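Local coordinates for protein apical membrane antigen AMA1 (Toxoplasma gondii ME49, PDB 4YIV) that plays an essential part in host-cell invasion as a microneme protein of the moving junction, the ring formed between the parasite's apical tip and the host-cell membrane, at residues 128-136 and 345-353; 270-279 and 291-301. All blocks are in the same frame, centred on the assembly; numbering follows the deposited sequence.

Interaction 1 (128-136 and 345-353)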
loop_
_atom_site.group_PDB
_atom_site.type_symbol
_atom_site.label_atom_id
_atom_site.label_comp_id
_atom_site.label_asym_id
_atom_site.label_seq_id
_atom_site.Cartn_x
_atom_site.Cartn_y
_atom_site.Cartn_z
ATOM N N LYS A 128 -2.191 -9.891 -20.001
ATOM C CA LYS A 128 -1.938 -8.754 -20.857
ATOM C C LYS A 128 -1.092 -7.667 -20.175
ATOM O O LYS A 128 -0.552 -6.771 -20.829
ATOM C CB LYS A 128 -3.295 -8.187 -21.316
ATOM C CG LYS A 128 -4.132 -9.200 -22.146
ATOM C CD LYS A 128 -3.488 -9.488 -23.505
ATOM C CE LYS A 128 -4.067 -10.716 -24.215
ATOM N NZ LYS A 128 -5.379 -10.472 -24.831
ATOM N N ALA A 129 -0.952 -7.744 -18.859
ATOM C CA ALA A 129 -0.226 -6.712 -18.121
ATOM C C ALA A 129 1.197 -6.557 -18.629
ATOM O O ALA A 129 1.835 -7.531 -19.021
ATOM C CB ALA A 129 -0.186 -7.037 -16.619
ATOM N N SER A 130 1.687 -5.333 -18.579
ATOM C CA SER A 130 3.027 -5.003 -19.063
ATOM C C SER A 130 4.150 -5.003 -18.021
ATOM O O SER A 130 5.294 -4.706 -18.370
ATOM C CB SER A 130 2.962 -3.625 -19.711
ATOM O OG SER A 130 3.038 -2.623 -18.717
ATOM N N THR A 131 3.839 -5.280 -16.747
ATOM C CA THR A 131 4.858 -5.315 -15.676
ATOM C C THR A 131 4.686 -6.588 -14.878
ATOM O O THR A 131 3.604 -7.186 -14.873
ATOM C CB THR A 131 4.810 -4.105 -14.696
ATOM O OG1 THR A 131 3.620 -4.187 -13.868
ATOM C CG2 THR A 131 4.862 -2.793 -15.436
ATOM N N ASP A 132 5.749 -7.023 -14.205
ATOM C CA ASP A 132 5.665 -8.296 -13.502
ATOM C C ASP A 132 4.670 -8.125 -12.363
ATOM O O ASP A 132 3.856 -9.017 -12.120
ATOM C CB ASP A 132 7.034 -8.755 -12.974
ATOM C CG ASP A 132 7.903 -9.409 -14.080
ATOM O OD1 ASP A 132 7.374 -9.712 -15.171
ATOM O OD2 ASP A 132 9.119 -9.609 -13.869
ATOM N N LEU A 133 4.726 -6.984 -11.670
ATOM C CA LEU A 133 3.775 -6.766 -10.571
ATOM C C LEU A 133 2.336 -6.805 -11.103
ATOM O O LEU A 133 1.427 -7.424 -10.518
ATOM C CB LEU A 133 4.052 -5.444 -9.871
ATOM C CG LEU A 133 3.041 -5.091 -8.742
ATOM C CD1 LEU A 133 2.930 -6.189 -7.691
ATOM C CD2 LEU A 133 3.445 -3.781 -8.040
ATOM N N GLY A 134 2.123 -6.154 -12.238
ATOM C CA GLY A 134 0.831 -6.214 -12.892
ATOM C C GLY A 134 0.383 -7.590 -13.318
ATOM O O GLY A 134 -0.807 -7.874 -13.272
ATOM N N ARG A 135 1.318 -8.446 -13.743
ATOM C CA ARG A 135 0.993 -9.801 -14.153
ATOM C C ARG A 135 0.495 -10.596 -12.953
ATOM O O ARG A 135 -0.434 -11.423 -13.063
ATOM C CB ARG A 135 2.214 -10.502 -14.765
ATOM C CG ARG A 135 2.622 -9.951 -16.138
ATOM C CD ARG A 135 3.794 -10.730 -16.777
ATOM N NE ARG A 135 4.034 -10.093 -18.075
ATOM C CZ ARG A 135 4.925 -9.133 -18.303
ATOM N NH1 ARG A 135 5.782 -8.738 -17.354
ATOM N NH2 ARG A 135 4.976 -8.578 -19.519
ATOM N N CYS A 136 1.077 -10.317 -11.800
ATOM C CA CYS A 136 0.642 -11.016 -10.581
ATOM C C CYS A 136 -0.782 -10.565 -10.212
ATOM O O CYS A 136 -1.675 -11.389 -9.957
ATOM C CB CYS A 136 1.629 -10.768 -9.451
ATOM S SG CYS A 136 1.180 -11.520 -7.843
ATOM N N PHE A 345 10.692 -4.138 -11.882
ATOM C CA PHE A 345 9.513 -4.985 -12.076
ATOM C C PHE A 345 8.196 -4.203 -12.170
ATOM O O PHE A 345 7.122 -4.821 -12.264
ATOM C CB PHE A 345 9.397 -6.048 -10.978
ATOM C CG PHE A 345 9.363 -5.502 -9.580
ATOM C CD1 PHE A 345 8.173 -5.087 -9.016
ATOM C CD2 PHE A 345 10.514 -5.459 -8.803
ATOM C CE1 PHE A 345 8.126 -4.626 -7.705
ATOM C CE2 PHE A 345 10.463 -4.989 -7.488
ATOM C CZ PHE A 345 9.270 -4.575 -6.953
ATOM N N ILE A 346 8.267 -2.872 -12.165
ATOM C CA ILE A 346 7.118 -2.048 -12.580
ATOM C C ILE A 346 7.451 -1.136 -13.778
ATOM O O ILE A 346 6.763 -0.167 -14.026
ATOM C CB ILE A 346 6.570 -1.168 -11.408
ATOM C CG1 ILE A 346 7.564 -0.087 -10.989
ATOM C CG2 ILE A 346 6.182 -2.053 -10.222
ATOM C CD1 ILE A 346 6.901 1.033 -10.189
ATOM N N ILE A 347 8.509 -1.436 -14.519
ATOM C CA ILE A 347 8.763 -0.713 -15.784
ATOM C C ILE A 347 8.125 -1.475 -16.935
ATOM O O ILE A 347 8.380 -2.673 -17.109
ATOM C CB ILE A 347 10.272 -0.519 -16.022
ATOM C CG1 ILE A 347 10.813 0.381 -14.917
ATOM C CG2 ILE A 347 10.512 0.158 -17.392
ATOM C CD1 ILE A 347 12.292 0.461 -14.864
ATOM N N PRO A 348 7.228 -0.813 -17.708
ATOM C CA PRO A 348 6.504 -1.614 -18.696
ATOM C C PRO A 348 7.425 -2.205 -19.783
ATOM O O PRO A 348 8.388 -1.558 -20.165
ATOM C CB PRO A 348 5.527 -0.602 -19.306
ATOM C CG PRO A 348 5.351 0.408 -18.282
ATOM C CD PRO A 348 6.655 0.537 -17.595
ATOM N N SER A 349 7.108 -3.402 -20.251
ATOM C CA SER A 349 7.828 -4.063 -21.339
ATOM C C SER A 349 7.322 -3.700 -22.742
ATOM O O SER A 349 7.599 -4.390 -23.716
ATOM C CB SER A 349 7.710 -5.557 -21.162
ATOM O OG SER A 349 6.362 -5.942 -21.172
ATOM N N ASN A 350 6.529 -2.652 -22.837
ATOM C CA ASN A 350 6.212 -2.120 -24.148
ATOM C C ASN A 350 6.242 -0.616 -24.057
ATOM O O ASN A 350 6.170 -0.058 -22.961
ATOM C CB ASN A 350 4.859 -2.645 -24.614
ATOM C CG ASN A 350 3.710 -2.070 -23.812
ATOM O OD1 ASN A 350 3.422 -0.870 -23.888
ATOM N ND2 ASN A 350 3.057 -2.913 -23.021
ATOM N N PRO A 351 6.383 0.066 -25.203
ATOM C CA PRO A 351 6.529 1.513 -25.114
ATOM C C PRO A 351 5.170 2.276 -25.056
ATOM O O PRO A 351 5.187 3.489 -25.076
ATOM C CB PRO A 351 7.298 1.850 -26.390
ATOM C CG PRO A 351 6.784 0.793 -27.367
ATOM C CD PRO A 351 6.670 -0.460 -26.555
ATOM N N SER A 352 4.034 1.590 -25.057
ATOM C CA SER A 352 2.755 2.323 -25.026
ATOM C C SER A 352 2.378 2.830 -23.629
ATOM O O SER A 352 1.752 3.880 -23.476
ATOM C CB SER A 352 1.609 1.477 -25.533
ATOM O OG SER A 352 1.175 0.576 -24.530
ATOM N N VAL A 353 2.745 2.080 -22.604
ATOM C CA VAL A 353 2.313 2.422 -21.271
ATOM C C VAL A 353 3.278 3.416 -20.704
ATOM O O VAL A 353 4.486 3.158 -20.615
ATOM C CB VAL A 353 2.184 1.168 -20.407
ATOM C CG1 VAL A 353 1.817 1.544 -19.020
ATOM C CG2 VAL A 353 1.121 0.258 -21.016
#

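Interaction 2 (270-279 and 291-301). With CO (cobalt (II) ion), chain G.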
loop_
_atom_site.group_PDB
_atom_site.type_symbol
_atom_site.label_atom_id
_atom_site.label_comp_id
_atom_site.label_asym_id
_atom_site.label_seq_id
_atom_site.Cartn_x
_atom_site.Cartn_y
_atom_site.Cartn_z
ATOM N N THR A 270 3.349 6.275 8.329
ATOM C CA THR A 270 2.254 6.646 7.440
ATOM C C THR A 270 1.322 5.457 7.219
ATOM O O THR A 270 0.150 5.648 6.935
ATOM C CB THR A 270 2.760 7.190 6.055
ATOM O OG1 THR A 270 3.452 6.155 5.340
ATOM C CG2 THR A 270 3.730 8.360 6.269
ATOM N N PHE A 271 1.846 4.231 7.387
ATOM C CA PHE A 271 1.042 3.012 7.300
ATOM C C PHE A 271 0.430 2.565 8.630
ATOM O O PHE A 271 -0.672 2.013 8.660
ATOM C CB PHE A 271 1.902 1.863 6.767
ATOM C CG PHE A 271 1.167 0.563 6.601
ATOM C CD1 PHE A 271 0.223 0.388 5.608
ATOM C CD2 PHE A 271 1.446 -0.496 7.446
ATOM C CE1 PHE A 271 -0.433 -0.821 5.473
ATOM C CE2 PHE A 271 0.800 -1.696 7.326
ATOM C CZ PHE A 271 -0.143 -1.869 6.325
ATOM N N GLU A 272 1.169 2.741 9.715
ATOM C CA GLU A 272 0.772 2.121 10.984
ATOM C C GLU A 272 0.082 3.071 11.969
ATOM O O GLU A 272 -0.445 2.608 12.975
ATOM C CB GLU A 272 2.005 1.470 11.640
ATOM C CG GLU A 272 2.578 0.303 10.829
ATOM C CD GLU A 272 3.512 -0.581 11.620
ATOM O OE1 GLU A 272 3.896 -1.679 11.116
ATOM O OE2 GLU A 272 3.886 -0.180 12.745
ATOM N N ASN A 273 0.014 4.369 11.672
ATOM C CA ASN A 273 -0.608 5.290 12.615
ATOM C C ASN A 273 -2.114 5.015 12.685
ATOM O O ASN A 273 -2.719 4.496 11.725
ATOM C CB ASN A 273 -0.325 6.743 12.232
ATOM C CG ASN A 273 -1.216 7.237 11.117
ATOM O OD1 ASN A 273 -2.385 7.576 11.338
ATOM N ND2 ASN A 273 -0.672 7.295 9.911
ATOM N N ASP A 274 -2.748 5.363 13.800
ATOM C CA ASP A 274 -4.141 4.922 14.020
ATOM C C ASP A 274 -5.179 5.583 13.129
ATOM O O ASP A 274 -6.359 5.186 13.119
ATOM C CB ASP A 274 -4.511 5.114 15.495
ATOM C CG ASP A 274 -4.932 6.563 15.831
ATOM O OD1 ASP A 274 -4.362 7.558 15.316
ATOM O OD2 ASP A 274 -5.857 6.683 16.641
ATOM N N GLY A 275 -4.747 6.548 12.337
ATOM C CA GLY A 275 -5.626 7.302 11.480
ATOM C C GLY A 275 -5.593 6.873 9.990
ATOM O O GLY A 275 -6.375 7.348 9.174
ATOM N N VAL A 276 -4.711 5.954 9.643
ATOM C CA VAL A 276 -4.603 5.442 8.261
ATOM C C VAL A 276 -5.932 4.835 7.791
ATOM O O VAL A 276 -6.650 4.223 8.578
ATOM C CB VAL A 276 -3.476 4.366 8.132
ATOM C CG1 VAL A 276 -3.849 3.162 8.970
ATOM C CG2 VAL A 276 -3.249 3.901 6.679
ATOM N N ALA A 277 -6.258 4.987 6.509
ATOM C CA ALA A 277 -7.462 4.362 5.960
ATOM C C ALA A 277 -7.507 2.897 6.290
ATOM O O ALA A 277 -6.589 2.155 5.974
ATOM C CB ALA A 277 -7.520 4.543 4.466
ATOM N N SER A 278 -8.582 2.473 6.947
ATOM C CA SER A 278 -8.715 1.096 7.353
ATOM C C SER A 278 -10.180 0.726 7.472
ATOM O O SER A 278 -11.029 1.522 7.885
ATOM C CB SER A 278 -7.986 0.812 8.659
ATOM O OG SER A 278 -8.226 -0.531 9.050
ATOM N N ASP A 279 -10.475 -0.493 7.070
ATOM C CA ASP A 279 -11.864 -0.947 6.936
ATOM C C ASP A 279 -12.243 -1.941 8.065
ATOM O O ASP A 279 -13.236 -2.656 7.953
ATOM C CB ASP A 279 -12.071 -1.615 5.565
ATOM C CG ASP A 279 -11.845 -0.649 4.382
ATOM O OD1 ASP A 279 -11.777 0.584 4.618
ATOM O OD2 ASP A 279 -11.742 -1.134 3.216
ATOM N N PRO A 291 -17.550 1.523 7.998
ATOM C CA PRO A 291 -16.471 0.535 8.071
ATOM C C PRO A 291 -15.843 0.368 6.692
ATOM O O PRO A 291 -15.091 -0.580 6.498
ATOM C CB PRO A 291 -17.189 -0.740 8.507
ATOM C CG PRO A 291 -18.491 -0.655 7.770
ATOM C CD PRO A 291 -18.850 0.869 7.738
ATOM N N HIS A 292 -16.229 1.242 5.752
ATOM C CA HIS A 292 -15.635 1.353 4.426
ATOM C C HIS A 292 -14.961 2.721 4.343
ATOM O O HIS A 292 -15.622 3.724 4.095
ATOM C CB HIS A 292 -16.678 1.195 3.299
ATOM C CG HIS A 292 -17.396 -0.120 3.308
ATOM N ND1 HIS A 292 -18.164 -0.537 4.371
ATOM C CD2 HIS A 292 -17.475 -1.099 2.379
ATOM C CE1 HIS A 292 -18.667 -1.733 4.105
ATOM N NE2 HIS A 292 -18.262 -2.100 2.901
ATOM N N SER A 293 -13.647 2.760 4.548
ATOM C CA SER A 293 -12.891 4.027 4.558
ATOM C C SER A 293 -12.948 4.747 3.235
ATOM O O SER A 293 -12.773 5.957 3.181
ATOM C CB SER A 293 -11.408 3.761 4.924
ATOM O OG SER A 293 -10.806 2.989 3.883
ATOM N N GLY A 294 -13.160 3.999 2.157
ATOM C CA GLY A 294 -13.007 4.517 0.816
ATOM C C GLY A 294 -11.631 5.091 0.501
ATOM O O GLY A 294 -11.475 5.830 -0.485
ATOM N N GLY A 295 -10.632 4.801 1.335
ATOM C CA GLY A 295 -9.288 5.334 1.102
ATOM C C GLY A 295 -9.008 6.629 1.834
ATOM O O GLY A 295 -7.906 7.171 1.747
ATOM N N VAL A 296 -10.013 7.130 2.558
ATOM C CA VAL A 296 -9.862 8.333 3.356
ATOM C C VAL A 296 -9.134 8.037 4.645
ATOM O O VAL A 296 -9.482 7.085 5.342
ATOM C CB VAL A 296 -11.247 8.957 3.705
ATOM C CG1 VAL A 296 -11.058 10.251 4.510
ATOM C CG2 VAL A 296 -12.074 9.187 2.420
ATOM N N GLY A 297 -8.181 8.881 5.019
ATOM C CA GLY A 297 -7.401 8.620 6.205
ATOM C C GLY A 297 -6.084 9.359 6.253
ATOM O O GLY A 297 -5.721 10.039 5.291
ATOM N N ARG A 298 -5.387 9.269 7.377
ATOM C CA ARG A 298 -4.122 9.955 7.594
ATOM C C ARG A 298 -3.073 9.078 6.942
ATOM O O ARG A 298 -2.327 8.404 7.598
ATOM C CB ARG A 298 -3.869 10.058 9.090
ATOM C CG ARG A 298 -2.726 10.965 9.469
ATOM C CD ARG A 298 -2.409 10.961 10.954
ATOM N NE ARG A 298 -3.505 11.419 11.782
ATOM C CZ ARG A 298 -4.034 10.739 12.788
ATOM N NH1 ARG A 298 -3.566 9.570 13.142
ATOM N NH2 ARG A 298 -5.017 11.266 13.465
ATOM N N ASN A 299 -3.069 9.129 5.627
ATOM C CA ASN A 299 -2.259 8.279 4.758
ATOM C C ASN A 299 -0.938 8.882 4.287
ATOM O O ASN A 299 -0.143 8.189 3.632
ATOM C CB ASN A 299 -3.036 7.942 3.490
ATOM C CG ASN A 299 -4.351 7.274 3.764
ATOM O OD1 ASN A 299 -4.515 6.583 4.765
ATOM N ND2 ASN A 299 -5.281 7.437 2.846
ATOM N N TYR A 300 -0.708 10.146 4.630
ATOM C CA TYR A 300 0.301 10.970 3.973
ATOM C C TYR A 300 1.249 11.530 4.981
ATOM O O TYR A 300 0.857 11.920 6.092
ATOM C CB TYR A 300 -0.375 12.116 3.188
ATOM C CG TYR A 300 -1.474 11.640 2.326
ATOM C CD1 TYR A 300 -1.192 11.028 1.109
ATOM C CD2 TYR A 300 -2.793 11.746 2.715
ATOM C CE1 TYR A 300 -2.156 10.554 0.325
ATOM C CE2 TYR A 300 -3.793 11.266 1.912
ATOM C CZ TYR A 300 -3.461 10.678 0.712
ATOM O OH TYR A 300 -4.419 10.179 -0.112
ATOM N N GLY A 301 2.526 11.569 4.635
ATOM C CA GLY A 301 3.455 12.167 5.556
ATOM C C GLY A 301 4.790 12.502 4.959
ATOM O O GLY A 301 5.080 12.135 3.803
HETATM CO CO CO G . -18.822 -4.321 3.477
HETATM O O HOH W 1 -13.291 0.902 1.910
HETATM O O HOH W 2 -16.585 -4.953 3.070
#

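Interaction 1 (128-136 and 345-353)
Ser349 grips the carbonyl of Ser130 with two donors at once. Ser349 N lies 2.9 Å from Ser130 O, in the carbonyl plane, while its OG, 3.2 Å from Ser130 O, comes in from above that plane. With chi1 at 59°, OG sits between its own backbone N and carbonyl carbon, which lets both donors converge on one acceptor. The same hydroxyl meets the edge of the Arg135 guanidinium and takes a weak bond from NH2. Arg135 NH1 forms a salt bridge with Asp132 OD1 at 2.9 Å; since Asp132 OD2 is also paired with Arg166, the carboxylate is probably held ionised.

A second grip lies at the start of the helix. The Leu133 N-H points almost straight (174°) at Phe345 O, with N and O 3.3 Å apart, and Asp132 N adds a weak bond to that oxygen. Thr131 is the N-cap, its OG1 accepting from Gly134 N at 3.0 Å. The first helical turn thus has its early N-H groups met partly by its cap and partly by a carbonyl distant in the chain. This helix, 132-141, is tied by the Cys136-Cys168 disulfide to the first of the two five-stranded antiparallel sheets, whereas 345-353 lies in the loop after strand 329-333 of the second; the contact brings that loop onto a helix beside the first sheet, in a protein with PAN-type domains.

Apolar groups fill in between the polar bonds. Thr131 CG2 rests on the backbone of Ile346, 3.5 Å from its C. Leu133 and Ile346 run side by side, with CD2 of Leu133 3.9 Å from CG2 of Ile346, and Phe224 touches both. The Phe345 ring turns its edge to Leu133 CB. Pro348 CB presses to 3.3 Å on Ser130 OG, a hydroxyl hydrogen-bonded to Asp222.

Interaction 2 (270-279 and 291-301)
The two segments flank the engineered linker that stands in place of the DII loop: 270-279 leaves helix 263-272 through a type I beta turn (Asn273 to Val276), and 291-301 returns through a type I' beta turn (Ser293 to Val296) to strand 300-305 of the second antiparallel sheet. Asn273 and Arg298 clasp the segments together in a reciprocal pair near the helix end. Asn273 ND2 donates to Arg298 O, 3.1 Å away, nearly in line with that C=O and within its own amide plane. In return, Arg298 NH1 lies 2.9 Å from Asn273 OD1, reaching it from above the amide plane, while Gly275 N comes to the same oxygen from the opposite face and closes an Asx turn. The arginine chain bends at chi3 (-61°), bringing its guanidinium over Gly275 CA and placing Arg298 NH1 3.1 Å from Asp274 OD1, a salt bridge in the guanidinium plane.

Gly275 O accepts from Arg298 N at 2.8 Å, and Asn299 OD1 takes the Ala277 N-H at 2.9 Å in a practically straight bond (179°). Ala277 CB faces Val296 O and the Ser293 hydroxyl.

Asp279 OD1 holds the other end, receiving Ser293 OG on its syn lone pair at 2.7 Å and Ser293 N at 2.9 Å from above the carboxylate plane; Ser293 OG also accepts from Gly295 N, an ST turn. Next to it, His292 directs NE2 away to a cobalt ion that Asp44 and a water also bind.

Asp279 OD2 accepts hydrogen bonds from Ser35 OG and from the backbone N of Gly36 and Leu41, so the carboxylate gathers donors from residues 35-41 and from Ser293, which should favour its ionised form; the neighbouring carbonyls of Asp279 and Pro291, both acceptors, are bound by Arg53.

The two contacts work at different scales. Interaction 2 joins segments only 12 residues apart and closes the base of the engineered linker, most of which is not modelled; interaction 1 joins segments 209 residues apart, bringing the loop after strand 329-333 onto helix 132-141. Along the chain, interaction 2 is nested inside the long loop that interaction 1 closes. In space they do not touch: their centres are 28 Å apart and their nearest atoms about 14 Å. Each has a metal nearby, though only interaction 2 supplies a ligand, His292, to a cobalt ion. In interaction 1 the Asp132 side chain is about 8 Å from a cadmium ion and that of Phe345 about 10 Å from another cobalt ion.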